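2-C-methyl-D-erythritol 4-phosphate cytidylyltransferase (Thermus thermophilus HB8, PDB 2PX7) probably catalyses the transfer of a cytidylyl group from CTP to 2-C-methyl-D-erythritol 4-phosphate, an early step of isoprenoid biosynthesis by the DXP pathway. Local coordinates at residues S27-A32 against E102-P107. Residues are numbered along the deposited sequence; the frame is centred on the assembly and turned at random.
Sequences SVLIPA and EAASLP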
loop_
_atom_site.group_PDB
_atom_site.type_symbol
_atom_site.label_atom_id
_atom_site.label_comp_id
_atom_site.label_asym_id
_atom_site.label_seq_id
_atom_site.Cartn_x
_atom_site.Cartn_y
_atom_site.Cartn_z
ATOM N N SER A 27 26.928 0.733 -8.826
ATOM C CA SER A 27 27.078 -0.090 -7.554
ATOM C C SER A 27 25.841 -0.451 -6.622
ATOM O O SER A 27 25.313 0.396 -5.916
ATOM C CB SER A 27 28.208 0.508 -6.714
ATOM O OG SER A 27 28.880 -0.455 -5.929
ATOM N N VAL A 28 25.420 -1.717 -6.581
ATOM C CA VAL A 28 24.155 -2.100 -5.918
ATOM C C VAL A 28 24.363 -2.823 -4.576
ATOM O O VAL A 28 25.054 -3.845 -4.518
ATOM C CB VAL A 28 23.257 -2.984 -6.856
ATOM C CG1 VAL A 28 22.024 -3.448 -6.139
ATOM C CG2 VAL A 28 22.878 -2.237 -8.143
ATOM N N LEU A 29 23.762 -2.300 -3.503
ATOM C CA LEU A 29 23.901 -2.916 -2.172
ATOM C C LEU A 29 22.599 -3.545 -1.737
ATOM O O LEU A 29 21.577 -2.864 -1.687
ATOM C CB LEU A 29 24.383 -1.902 -1.116
ATOM C CG LEU A 29 25.459 -0.893 -1.550
ATOM C CD1 LEU A 29 25.850 0.028 -0.376
ATOM C CD2 LEU A 29 26.685 -1.629 -2.087
ATOM N N ILE A 30 22.651 -4.840 -1.427
ATOM C CA ILE A 30 21.497 -5.618 -0.984
ATOM C C ILE A 30 21.668 -6.111 0.474
ATOM O O ILE A 30 22.176 -7.217 0.702
ATOM C CB ILE A 30 21.225 -6.840 -1.943
ATOM C CG1 ILE A 30 21.216 -6.437 -3.439
ATOM C CG2 ILE A 30 20.002 -7.668 -1.497
ATOM C CD1 ILE A 30 20.139 -5.381 -3.908
ATOM N N PRO A 31 21.226 -5.303 1.465
ATOM C CA PRO A 31 21.351 -5.708 2.880
ATOM C C PRO A 31 20.327 -6.759 3.291
ATOM O O PRO A 31 19.418 -6.450 4.041
ATOM C CB PRO A 31 21.100 -4.396 3.642
ATOM C CG PRO A 31 20.142 -3.609 2.718
ATOM C CD PRO A 31 20.585 -3.973 1.316
ATOM N N ALA A 32 20.481 -7.988 2.813
ATOM C CA ALA A 32 19.518 -9.070 3.068
ATOM C C ALA A 32 19.894 -9.994 4.242
ATOM O O ALA A 32 19.987 -11.218 4.075
ATOM C CB ALA A 32 19.337 -9.899 1.802
ATOM N N GLU A 102 31.384 -0.282 2.594
ATOM C CA GLU A 102 32.841 -0.297 2.678
ATOM C C GLU A 102 33.471 -0.997 1.474
ATOM O O GLU A 102 34.573 -0.632 1.054
ATOM C CB GLU A 102 33.278 -0.981 3.974
ATOM C CG GLU A 102 34.648 -0.540 4.459
ATOM C CD GLU A 102 35.014 -1.187 5.781
ATOM O OE1 GLU A 102 34.204 -1.072 6.734
ATOM O OE2 GLU A 102 36.111 -1.803 5.856
ATOM N N ALA A 103 32.749 -1.973 0.917
ATOM C CA ALA A 103 33.195 -2.763 -0.231
ATOM C C ALA A 103 32.822 -2.166 -1.589
ATOM O O ALA A 103 33.345 -2.609 -2.614
ATOM C CB ALA A 103 32.658 -4.192 -0.125
ATOM N N ALA A 104 31.929 -1.167 -1.597
ATOM C CA ALA A 104 31.461 -0.542 -2.844
ATOM C C ALA A 104 32.630 0.093 -3.615
ATOM O O ALA A 104 33.441 0.787 -3.021
ATOM C CB ALA A 104 30.367 0.499 -2.545
ATOM N N SER A 105 32.721 -0.150 -4.928
ATOM C CA SER A 105 33.859 0.349 -5.710
ATOM C C SER A 105 33.521 1.528 -6.614
ATOM O O SER A 105 34.423 2.248 -7.073
ATOM C CB SER A 105 34.540 -0.787 -6.501
ATOM O OG SER A 105 33.674 -1.331 -7.483
ATOM N N LEU A 106 32.225 1.761 -6.825
ATOM C CA LEU A 106 31.757 2.790 -7.753
ATOM C C LEU A 106 31.170 4.012 -7.006
ATOM O O LEU A 106 30.676 3.867 -5.888
ATOM C CB LEU A 106 30.767 2.161 -8.745
ATOM C CG LEU A 106 31.410 1.003 -9.538
ATOM C CD1 LEU A 106 30.385 0.001 -10.011
ATOM C CD2 LEU A 106 32.253 1.519 -10.719
ATOM N N PRO A 107 31.265 5.218 -7.602
ATOM C CA PRO A 107 30.863 6.459 -6.924
ATOM C C PRO A 107 29.359 6.702 -6.790
ATOM O O PRO A 107 28.944 7.739 -6.241
ATOM C CB PRO A 107 31.493 7.550 -7.793
ATOM C CG PRO A 107 31.533 6.961 -9.158
ATOM C CD PRO A 107 31.821 5.488 -8.947
#
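With its OG roughly anti to the backbone N (chi1 -150°), Ser27 directs its hydroxyl to the methyl of Ala104, with the backbone N of Ser105 a little farther off, while Leu106, whose CG is anti to its carbonyl carbon (chi1 -59°), sends CD1 back beside the start of strand 27-31. The contact belongs to a Rossmann-like alpha/beta sheet, in which strand 27-31 runs parallel to both neighbours, 67-72 and 108-111. Helix 93-103 links the parallel strands 85-88 and 108-111 in a beta-alpha-beta crossover that passes strands 67-72 and 27-31, and residues 104-107 form its return loop beside the start of 27-31.

The closer packing is between Ser27 and Leu106. CB of Ser27 lies 3.7 Å from CB of Leu106, and CD1 of Leu106 comes equally near the backbone N of Ser27, so one leucine methyl lies by the first amide of the strand. Further in, the packing is looser: the Ala104 methyl points at the strand and meets Leu29 CD2 at 4.3 Å; Leu29 also rests on Leu101 of the helix and Val109 of the next strand.

No hydrogen bond crosses directly between the segments. The carboxylate of Glu67, on strand 67-72, joins them instead: its OE1 is hydrogen-bonded to both OG of Ser27 and the backbone N of Ser105, which satisfies the buried hydroxyl and ties the loop to the sheet. Turned to Glu67 for its polar bond, Ser27 OG still touches the Ala104 methyl, 3.8 Å from its CB.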